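Local atomic coordinates of DNA mismatch repair protein PMS1 (Saccharomyces cerevisiae, PDB entry 3H4L), a protein that binds ATP, and probably hydrolyses it, through an N-terminal GHKL-type ATPase domain and acts in DNA mismatch repair. Residues Y71-L76 with Q93-R98; A109-I114 with L125-V130. One frame throughout, in Å; residues are numbered along the deposited sequence.

Contact 1 of 2, residues Y71-L76 with Q93-R98. With ANP (phosphoaminophosphonic acid-adenylate ester), chain E.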
ATOM      1  N   TYR B  71      11.985  27.064 -16.261  1.00 42.15           N
ATOM      2  CA  TYR B  71      12.928  26.307 -15.434  1.00 41.22           C
ATOM      3  C   TYR B  71      13.641  27.175 -14.410  1.00 42.58           C
ATOM      4  O   TYR B  71      13.593  26.924 -13.211  1.00 44.18           O
ATOM      5  CB  TYR B  71      14.014  25.657 -16.301  1.00 38.59           C
ATOM      6  CG  TYR B  71      13.602  24.458 -17.128  1.00 38.38           C
ATOM      7  CD1 TYR B  71      14.509  23.859 -18.008  1.00 37.04           C
ATOM      8  CD2 TYR B  71      12.314  23.923 -17.048  1.00 36.44           C
ATOM      9  CE1 TYR B  71      14.144  22.764 -18.789  1.00 35.11           C
ATOM     10  CE2 TYR B  71      11.940  22.828 -17.828  1.00 34.30           C
ATOM     11  CZ  TYR B  71      12.862  22.258 -18.697  1.00 35.04           C
ATOM     12  OH  TYR B  71      12.501  21.199 -19.498  1.00 37.40           O
ATOM     13  N   GLU B  72      14.309  28.202 -14.907  1.00 43.86           N
ATOM     14  CA  GLU B  72      15.102  29.098 -14.084  1.00 45.53           C
ATOM     15  C   GLU B  72      14.372  29.904 -13.023  1.00 45.17           C
ATOM     16  O   GLU B  72      14.974  30.284 -12.019  1.00 45.17           O
ATOM     17  CB  GLU B  72      15.864  30.059 -14.994  1.00 49.43           C
ATOM     18  CG  GLU B  72      17.248  30.434 -14.498  1.00 53.62           C
ATOM     19  CD  GLU B  72      18.040  31.188 -15.553  1.00 55.75           C
ATOM     20  OE1 GLU B  72      17.828  32.415 -15.703  1.00 53.99           O
ATOM     21  OE2 GLU B  72      18.859  30.539 -16.245  1.00 56.67           O
ATOM     22  N   PHE B  73      13.089  30.172 -13.242  1.00 44.69           N
ATOM     23  CA  PHE B  73      12.319  30.972 -12.298  1.00 43.32           C
ATOM     24  C   PHE B  73      11.152  30.224 -11.662  1.00 40.93           C
ATOM     25  O   PHE B  73      10.299  30.823 -11.015  1.00 39.83           O
ATOM     26  CB  PHE B  73      11.793  32.222 -13.002  1.00 44.35           C
ATOM     27  CG  PHE B  73      12.805  32.880 -13.885  1.00 46.95           C
ATOM     28  CD1 PHE B  73      12.993  32.440 -15.194  1.00 49.19           C
ATOM     29  CD2 PHE B  73      13.598  33.915 -13.404  1.00 47.04           C
ATOM     30  CE1 PHE B  73      13.967  33.028 -16.017  1.00 49.06           C
ATOM     31  CE2 PHE B  73      14.572  34.509 -14.214  1.00 47.44           C
ATOM     32  CZ  PHE B  73      14.756  34.063 -15.522  1.00 48.08           C
ATOM     33  N   LEU B  74      11.125  28.913 -11.827  1.00 39.15           N
ATOM     34  CA  LEU B  74      10.033  28.135 -11.282  1.00 37.72           C
ATOM     35  C   LEU B  74       9.930  28.141  -9.755  1.00 35.11           C
ATOM     36  O   LEU B  74       8.851  28.351  -9.213  1.00 34.73           O
ATOM     37  CB  LEU B  74      10.124  26.697 -11.788  1.00 37.98           C
ATOM     38  CG  LEU B  74       8.808  25.934 -11.667  1.00 40.15           C
ATOM     39  CD1 LEU B  74       7.761  26.654 -12.494  1.00 39.89           C
ATOM     40  CD2 LEU B  74       8.977  24.500 -12.146  1.00 40.02           C
ATOM     41  N   ALA B  75      11.041  27.930  -9.061  1.00 32.78           N
ATOM     42  CA  ALA B  75      11.014  27.885  -7.599  1.00 32.36           C
ATOM     43  C   ALA B  75      11.664  29.053  -6.844  1.00 31.59           C
ATOM     44  O   ALA B  75      11.941  28.940  -5.654  1.00 32.44           O
ATOM     45  CB  ALA B  75      11.619  26.567  -7.121  1.00 29.25           C
ATOM     46  N   LEU B  76      11.906  30.167  -7.518  1.00 29.84           N
ATOM     47  CA  LEU B  76      12.502  31.314  -6.851  1.00 30.74           C
ATOM     48  C   LEU B  76      11.435  32.065  -6.070  1.00 32.62           C
ATOM     49  O   LEU B  76      10.260  32.062  -6.453  1.00 32.09           O
ATOM     50  CB  LEU B  76      13.113  32.277  -7.873  1.00 29.68           C
ATOM     51  CG  LEU B  76      14.328  31.836  -8.697  1.00 30.03           C
ATOM     52  CD1 LEU B  76      14.656  32.915  -9.711  1.00 28.14           C
ATOM     53  CD2 LEU B  76      15.519  31.583  -7.790  1.00 27.89           C
ATOM     54  N   GLN B  93       8.497  38.405 -14.815  1.00 55.07           N
ATOM     55  CA  GLN B  93       7.380  38.119 -13.922  1.00 55.70           C
ATOM     56  C   GLN B  93       6.261  37.286 -14.549  1.00 55.37           C
ATOM     57  O   GLN B  93       5.194  37.135 -13.957  1.00 57.04           O
ATOM     58  CB  GLN B  93       6.827  39.424 -13.324  1.00 56.56           C
ATOM     59  CG  GLN B  93       7.452  39.760 -11.967  1.00 57.53           C
ATOM     60  CD  GLN B  93       7.223  41.195 -11.520  1.00 58.77           C
ATOM     61  OE1 GLN B  93       7.407  41.524 -10.346  1.00 58.63           O
ATOM     62  NE2 GLN B  93       6.838  42.060 -12.454  1.00 59.61           N
ATOM     63  N   THR B  94       6.508  36.750 -15.744  1.00 53.58           N
ATOM     64  CA  THR B  94       5.538  35.888 -16.422  1.00 52.31           C
ATOM     65  C   THR B  94       6.246  34.574 -16.663  1.00 52.14           C
ATOM     66  O   THR B  94       5.685  33.656 -17.262  1.00 53.29           O
ATOM     67  CB  THR B  94       5.115  36.407 -17.808  1.00 53.00           C
ATOM     68  OG1 THR B  94       6.264  36.457 -18.663  1.00 53.38           O
ATOM     69  CG2 THR B  94       4.477  37.781 -17.705  1.00 53.67           C
ATOM     70  N   LEU B  95       7.492  34.493 -16.205  1.00 50.54           N
ATOM     71  CA  LEU B  95       8.286  33.286 -16.383  1.00 50.13           C
ATOM     72  C   LEU B  95       8.379  32.475 -15.106  1.00 49.94           C
ATOM     73  O   LEU B  95       9.117  31.491 -15.048  1.00 50.49           O
ATOM     74  CB  LEU B  95       9.698  33.634 -16.862  1.00 49.65           C
ATOM     75  CG  LEU B  95       9.781  34.405 -18.184  1.00 49.95           C
ATOM     76  CD1 LEU B  95      11.237  34.563 -18.609  1.00 49.41           C
ATOM     77  CD2 LEU B  95       8.996  33.661 -19.250  1.00 48.65           C
ATOM     78  N   GLY B  96       7.645  32.885 -14.076  1.00 48.34           N
ATOM     79  CA  GLY B  96       7.698  32.141 -12.835  1.00 46.23           C
ATOM     80  C   GLY B  96       7.232  32.884 -11.608  1.00 44.17           C
ATOM     81  O   GLY B  96       6.249  33.613 -11.656  1.00 44.49           O
ATOM     82  N   PHE B  97       7.951  32.693 -10.505  1.00 42.89           N
ATOM     83  CA  PHE B  97       7.617  33.324  -9.229  1.00 42.84           C
ATOM     84  C   PHE B  97       6.123  33.169  -8.923  1.00 42.53           C
ATOM     85  O   PHE B  97       5.513  34.043  -8.310  1.00 43.40           O
ATOM     86  CB  PHE B  97       7.959  34.815  -9.243  1.00 40.84           C
ATOM     87  CG  PHE B  97       9.311  35.131  -9.795  1.00 42.35           C
ATOM     88  CD1 PHE B  97       9.511  35.230 -11.169  1.00 42.59           C
ATOM     89  CD2 PHE B  97      10.388  35.346  -8.943  1.00 42.71           C
ATOM     90  CE1 PHE B  97      10.765  35.540 -11.687  1.00 43.29           C
ATOM     91  CE2 PHE B  97      11.649  35.656  -9.453  1.00 44.13           C
ATOM     92  CZ  PHE B  97      11.839  35.754 -10.827  1.00 43.64           C
ATOM     93  N   ARG B  98       5.529  32.069  -9.368  1.00 40.82           N
ATOM     94  CA  ARG B  98       4.120  31.844  -9.114  1.00 40.22           C
ATOM     95  C   ARG B  98       3.970  31.015  -7.858  1.00 39.88           C
ATOM     96  O   ARG B  98       4.818  30.179  -7.553  1.00 39.54           O
ATOM     97  CB  ARG B  98       3.456  31.108 -10.282  1.00 40.54           C
ATOM     98  CG  ARG B  98       3.280  31.936 -11.544  1.00 41.46           C
ATOM     99  CD  ARG B  98       2.543  31.151 -12.637  1.00 42.91           C
ATOM    100  NE  ARG B  98       3.361  30.089 -13.218  1.00 43.86           N
ATOM    101  CZ  ARG B  98       4.454  30.300 -13.947  1.00 47.04           C
ATOM    102  NH1 ARG B  98       4.861  31.542 -14.190  1.00 47.51           N
ATOM    103  NH2 ARG B  98       5.151  29.270 -14.420  1.00 45.92           N
TER
HETATM  104  PG  ANP E 397      -0.971  27.657  -6.316  1.00 36.50           P
HETATM  105  O1G ANP E 397      -0.224  26.464  -5.883  1.00 36.31           O
HETATM  106  O2G ANP E 397      -2.170  27.330  -7.050  1.00 33.22           O
HETATM  107  O3G ANP E 397      -1.303  28.633  -5.219  1.00 35.75           O
HETATM  108  PB  ANP E 397       0.986  27.766  -8.400  1.00 32.76           P
HETATM  109  O1B ANP E 397       1.302  28.772  -9.453  1.00 35.12           O
HETATM  110  O2B ANP E 397       0.530  26.469  -8.867  1.00 32.15           O
HETATM  111  N3B ANP E 397      -0.000  28.448  -7.338  1.00 33.35           N
HETATM  112  PA  ANP E 397       3.219  26.307  -7.233  1.00 31.29           P
HETATM  113  O1A ANP E 397       2.318  25.266  -6.784  1.00 29.78           O
HETATM  114  O2A ANP E 397       4.434  26.644  -6.435  1.00 28.90           O
HETATM  115  O3A ANP E 397       2.339  27.593  -7.585  1.00 30.59           O
HETATM  116  O5' ANP E 397       3.939  25.873  -8.588  1.00 30.90           O
HETATM  117  C5' ANP E 397       4.000  26.844  -9.563  1.00 28.89           C
HETATM  118  C4' ANP E 397       4.542  26.752 -10.935  1.00 29.58           C
HETATM  119  O4' ANP E 397       5.274  25.525 -11.116  1.00 29.10           O
HETATM  120  C3' ANP E 397       3.238  26.632 -11.649  1.00 29.97           C
HETATM  121  O3' ANP E 397       2.672  27.931 -11.857  1.00 27.21           O
HETATM  122  C2' ANP E 397       3.608  25.826 -12.859  1.00 30.57           C
HETATM  123  O2' ANP E 397       3.984  26.742 -13.869  1.00 33.56           O
HETATM  124  C1' ANP E 397       4.745  24.919 -12.285  1.00 28.11           C
HETATM  125  N9  ANP E 397       4.403  23.526 -11.871  1.00 27.86           N
HETATM  126  C8  ANP E 397       4.398  22.909 -10.630  1.00 28.36           C
HETATM  127  N7  ANP E 397       4.046  21.658 -10.599  1.00 30.25           N
HETATM  128  C5  ANP E 397       3.787  21.391 -11.930  1.00 28.66           C
HETATM  129  C6  ANP E 397       3.351  20.221 -12.662  1.00 27.34           C
HETATM  130  N6  ANP E 397       3.116  19.067 -12.049  1.00 27.18           N
HETATM  131  N1  ANP E 397       3.174  20.273 -14.046  1.00 29.51           N
HETATM  132  C2  ANP E 397       3.408  21.448 -14.726  1.00 28.41           C
HETATM  133  N3  ANP E 397       3.822  22.604 -14.132  1.00 28.98           N
HETATM  134  C4  ANP E 397       3.984  22.524 -12.740  1.00 29.53           C
HETATM  135  O   HOH W   1       6.675  29.201  -9.817  1.00 42.50           O
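The nucleotide pocket of the GHKL-type ATPase is lined at its ribose by two loops, 71-76 and 93-98, that meet here beside bound ANP. One straight backbone bond ties them: Phe97 N donates to Phe73 O over 3.0 Å, at an N-H...O angle of 169° and in the plane of that carbonyl. The same oxygen lies against Gly96, whose CA approaches Phe73 O to 3.4 Å in a CA-H...O contact. A side chain on Gly96 would run into that oxygen, and the backbone here is folded in a way that would also press it against the preceding carbonyl oxygen. Gly96, Phe97 and Arg98 open the Gly-Phe-Arg-Gly-Glu-Ala-Leu signature of MutL-family ATPases, which runs on through Gly99 to Leu102 at the start of helix 101-107. Away from the nucleotide, Phe73 points its side chain between two neighbours: CD1 lies 3.9 Å from Leu95 CB, and CD2 lies 3.6 Å from Phe97 CZ. The two phenyl rings run alongside each other with their planes inclined at 38°. Leu76 comes up beside the Phe97 ring with its CB and CD1 near CE2. On the nucleotide side, Arg98 bends at chi3 and brings its guanidinium to the ribose. Arg98 NE donates to ANP O3' over 2.6 Å, while Arg98 NH2 reaches ANP O2', in the guanidinium plane, over 2.8 Å; NH2 also bonds Asn70 OD1. A leucine in place of Arg98 would lack these N-H groups and would probably loosen the hold on both ribose hydroxyls. Leu74, with CG anti to its backbone N, sends CD1 to within 3.1 Å of ANP O4'. A water lies within hydrogen-bonding distance of Leu74 O and Arg98 O, between the two loops.

Contact 2 of 2, residues A109-I114 with L125-V130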
ATOM      1  N   ALA B 109      13.162  21.077   2.008  1.00 31.10           N
ATOM      2  CA  ALA B 109      13.294  19.731   1.438  1.00 29.81           C
ATOM      3  C   ALA B 109      14.216  19.798   0.227  1.00 28.50           C
ATOM      4  O   ALA B 109      14.736  20.859  -0.077  1.00 28.76           O
ATOM      5  CB  ALA B 109      11.930  19.190   1.029  1.00 29.02           C
ATOM      6  N   LYS B 110      14.432  18.668  -0.442  1.00 28.97           N
ATOM      7  CA  LYS B 110      15.276  18.626  -1.644  1.00 30.69           C
ATOM      8  C   LYS B 110      14.284  18.483  -2.787  1.00 31.24           C
ATOM      9  O   LYS B 110      13.560  17.483  -2.840  1.00 31.99           O
ATOM     10  CB  LYS B 110      16.190  17.392  -1.651  1.00 32.12           C
ATOM     11  CG  LYS B 110      16.964  17.133  -0.372  1.00 39.71           C
ATOM     12  CD  LYS B 110      18.129  18.101  -0.157  1.00 44.68           C
ATOM     13  CE  LYS B 110      18.877  17.772   1.144  1.00 46.94           C
ATOM     14  NZ  LYS B 110      20.196  18.476   1.285  1.00 49.01           N
ATOM     15  N   LEU B 111      14.241  19.449  -3.700  1.00 30.94           N
ATOM     16  CA  LEU B 111      13.289  19.374  -4.810  1.00 31.73           C
ATOM     17  C   LEU B 111      13.909  19.005  -6.152  1.00 32.78           C
ATOM     18  O   LEU B 111      14.885  19.611  -6.573  1.00 36.15           O
ATOM     19  CB  LEU B 111      12.545  20.708  -4.968  1.00 29.00           C
ATOM     20  CG  LEU B 111      11.435  20.738  -6.032  1.00 30.73           C
ATOM     21  CD1 LEU B 111      10.285  19.815  -5.597  1.00 26.81           C
ATOM     22  CD2 LEU B 111      10.927  22.174  -6.240  1.00 27.58           C
ATOM     23  N   SER B 112      13.333  18.012  -6.821  1.00 33.09           N
ATOM     24  CA  SER B 112      13.800  17.587  -8.137  1.00 34.86           C
ATOM     25  C   SER B 112      12.606  17.531  -9.072  1.00 35.52           C
ATOM     26  O   SER B 112      11.490  17.208  -8.653  1.00 35.70           O
ATOM     27  CB  SER B 112      14.437  16.201  -8.087  1.00 35.54           C
ATOM     28  OG  SER B 112      15.620  16.225  -7.325  1.00 41.66           O
ATOM     29  N   VAL B 113      12.843  17.823 -10.345  1.00 36.35           N
ATOM     30  CA  VAL B 113      11.774  17.796 -11.337  1.00 37.18           C
ATOM     31  C   VAL B 113      12.250  17.190 -12.661  1.00 37.96           C
ATOM     32  O   VAL B 113      13.381  17.425 -13.086  1.00 40.68           O
ATOM     33  CB  VAL B 113      11.256  19.227 -11.619  1.00 36.25           C
ATOM     34  CG1 VAL B 113      10.201  19.204 -12.717  1.00 34.29           C
ATOM     35  CG2 VAL B 113      10.683  19.831 -10.349  1.00 35.84           C
ATOM     36  N   ILE B 114      11.399  16.386 -13.290  1.00 36.41           N
ATOM     37  CA  ILE B 114      11.709  15.809 -14.597  1.00 35.30           C
ATOM     38  C   ILE B 114      10.485  16.179 -15.435  1.00 37.50           C
ATOM     39  O   ILE B 114       9.373  15.723 -15.150  1.00 39.08           O
ATOM     40  CB  ILE B 114      11.872  14.274 -14.547  1.00 31.02           C
ATOM     41  CG1 ILE B 114      13.076  13.897 -13.673  1.00 29.23           C
ATOM     42  CG2 ILE B 114      12.120  13.758 -15.946  1.00 30.57           C
ATOM     43  CD1 ILE B 114      13.270  12.397 -13.445  1.00 19.69           C
ATOM     44  N   LEU B 125      15.718  18.430 -13.444  1.00 36.36           N
ATOM     45  CA  LEU B 125      16.206  19.609 -12.747  1.00 36.99           C
ATOM     46  C   LEU B 125      16.376  19.384 -11.249  1.00 36.08           C
ATOM     47  O   LEU B 125      15.533  18.765 -10.604  1.00 36.17           O
ATOM     48  CB  LEU B 125      15.237  20.765 -12.981  1.00 35.56           C
ATOM     49  CG  LEU B 125      14.964  21.095 -14.449  1.00 35.33           C
ATOM     50  CD1 LEU B 125      13.652  21.845 -14.569  1.00 33.48           C
ATOM     51  CD2 LEU B 125      16.114  21.913 -15.013  1.00 35.21           C
ATOM     52  N   GLU B 126      17.484  19.870 -10.711  1.00 35.96           N
ATOM     53  CA  GLU B 126      17.757  19.768  -9.284  1.00 36.42           C
ATOM     54  C   GLU B 126      17.792  21.211  -8.789  1.00 36.60           C
ATOM     55  O   GLU B 126      18.587  22.016  -9.282  1.00 38.18           O
ATOM     56  CB  GLU B 126      19.122  19.126  -9.033  1.00 37.16           C
ATOM     57  CG  GLU B 126      19.272  17.715  -9.565  1.00 41.53           C
ATOM     58  CD  GLU B 126      18.587  16.671  -8.697  1.00 46.05           C
ATOM     59  OE1 GLU B 126      18.562  15.485  -9.098  1.00 45.79           O
ATOM     60  OE2 GLU B 126      18.078  17.031  -7.612  1.00 48.06           O
ATOM     61  N   TYR B 127      16.926  21.555  -7.844  1.00 34.01           N
ATOM     62  CA  TYR B 127      16.922  22.912  -7.307  1.00 31.82           C
ATOM     63  C   TYR B 127      17.472  22.910  -5.895  1.00 32.97           C
ATOM     64  O   TYR B 127      17.136  22.030  -5.097  1.00 33.63           O
ATOM     65  CB  TYR B 127      15.512  23.482  -7.240  1.00 30.00           C
ATOM     66  CG  TYR B 127      14.820  23.631  -8.561  1.00 27.34           C
ATOM     67  CD1 TYR B 127      14.006  22.620  -9.060  1.00 25.11           C
ATOM     68  CD2 TYR B 127      14.927  24.812  -9.280  1.00 24.97           C
ATOM     69  CE1 TYR B 127      13.304  22.791 -10.243  1.00 25.22           C
ATOM     70  CE2 TYR B 127      14.236  24.994 -10.454  1.00 26.43           C
ATOM     71  CZ  TYR B 127      13.423  23.988 -10.933  1.00 26.85           C
ATOM     72  OH  TYR B 127      12.731  24.197 -12.106  1.00 29.34           O
ATOM     73  N   ASP B 128      18.302  23.896  -5.568  1.00 33.26           N
ATOM     74  CA  ASP B 128      18.827  23.953  -4.225  1.00 33.12           C
ATOM     75  C   ASP B 128      17.785  24.595  -3.308  1.00 33.81           C
ATOM     76  O   ASP B 128      16.670  24.918  -3.727  1.00 32.34           O
ATOM     77  CB  ASP B 128      20.148  24.723  -4.178  1.00 34.61           C
ATOM     78  CG  ASP B 128      20.007  26.161  -4.613  1.00 37.18           C
ATOM     79  OD1 ASP B 128      18.872  26.679  -4.602  1.00 37.69           O
ATOM     80  OD2 ASP B 128      21.041  26.780  -4.949  1.00 37.41           O
ATOM     81  N   MET B 129      18.167  24.766  -2.053  1.00 34.04           N
ATOM     82  CA  MET B 129      17.311  25.319  -1.026  1.00 36.95           C
ATOM     83  C   MET B 129      16.707  26.680  -1.358  1.00 37.67           C
ATOM     84  O   MET B 129      15.653  27.059  -0.831  1.00 35.97           O
ATOM     85  CB  MET B 129      18.121  25.429   0.264  1.00 37.76           C
ATOM     86  CG  MET B 129      17.334  25.939   1.427  1.00 40.35           C
ATOM     87  SD  MET B 129      18.324  25.991   2.912  1.00 45.08           S
ATOM     88  CE  MET B 129      17.354  27.162   3.867  1.00 40.00           C
ATOM     89  N   VAL B 130      17.374  27.400  -2.251  1.00 38.04           N
ATOM     90  CA  VAL B 130      16.965  28.749  -2.613  1.00 35.00           C
ATOM     91  C   VAL B 130      16.351  28.918  -4.020  1.00 35.25           C
ATOM     92  O   VAL B 130      16.120  30.040  -4.481  1.00 36.04           O
ATOM     93  CB  VAL B 130      18.198  29.694  -2.357  1.00 34.00           C
ATOM     94  CG1 VAL B 130      18.725  30.278  -3.651  1.00 29.48           C
ATOM     95  CG2 VAL B 130      17.838  30.751  -1.310  1.00 29.98           C
TER
HETATM   96  O   HOH W   2      15.846  21.763  -2.581  1.00 32.65           O
HETATM   97  O   HOH W   3      17.100  13.752  -8.283  1.00 46.09           O
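Backbone hydrogen bonds carry most of this antiparallel pairing between strands 110-116 and 121-127, which form a beta hairpin within the large sheet of the ATPase domain. Val113 and Leu125 make a hydrogen-bonded pair: Val113 N donates to Leu125 O over 2.9 Å, and Leu125 N donates back to Val113 O over 2.6 Å. Further along, Tyr127 N donates to Leu111 O over 3.1 Å, nearly along the C=O axis. In the other direction Leu111 N donates to a water that has Ala109 O and Tyr127 O within hydrogen-bonding distance, so solvent spans the strands where they diverge.

Polar side chains meet on one face of the sheet at the non-hydrogen-bonded pair Ser112 and Glu126. Bent at chi2 (-77°), the Glu126 chain folds its carboxylate back over the neighbouring strand, and Ser112 OG donates to Glu126 OE2 over 2.6 Å, arriving from above the carboxylate plane. A second water links Ser112 OG with Glu126 OE1, and that oxygen has a long, weak ion pair with Lys124 NZ.

Apolar contacts fill the other face, with Leu111, Val113, Leu125 and Tyr127. The edge of the Tyr127 ring is met near its plane by Val113 CG2, 4.0 Å from CE1. Leu111, its CG anti to the backbone N, lies alongside the same ring with CD2 4.2 Å from Tyr127 CD1. The phenol hydroxyl probably bonds Tyr71 O, and Val113 packs on Ile66 of the nucleotide pocket.

Just past the end of the strand, Asp128 OD1 accepts from Val130 N in an Asx turn. The hairpin is thus two-sided: a carboxylate held by a hydroxyl and water on the Glu126 face, an apolar face turned to the nucleotide-binding loops on the other.

Contact 1 is partly buried and lies at the ribose of the nucleotide, whereas contact 2 is a buried piece of the sheet. Both belong to the same ATPase module, but they join different elements: loops in contact 1, neighbouring strands in contact 2. Their chemistry follows. The loops hold together through one backbone bond and apolar packing, with a water between them and an arginine turned to the ligand; the strands rely on backbone pairing, with a polar and an apolar face. They also touch: Leu74 CB packs on Tyr127 OH, and Tyr71 CD2 lies 3.5 Å from Leu125 CD1, so the hairpin's apolar face backs loop 71-76.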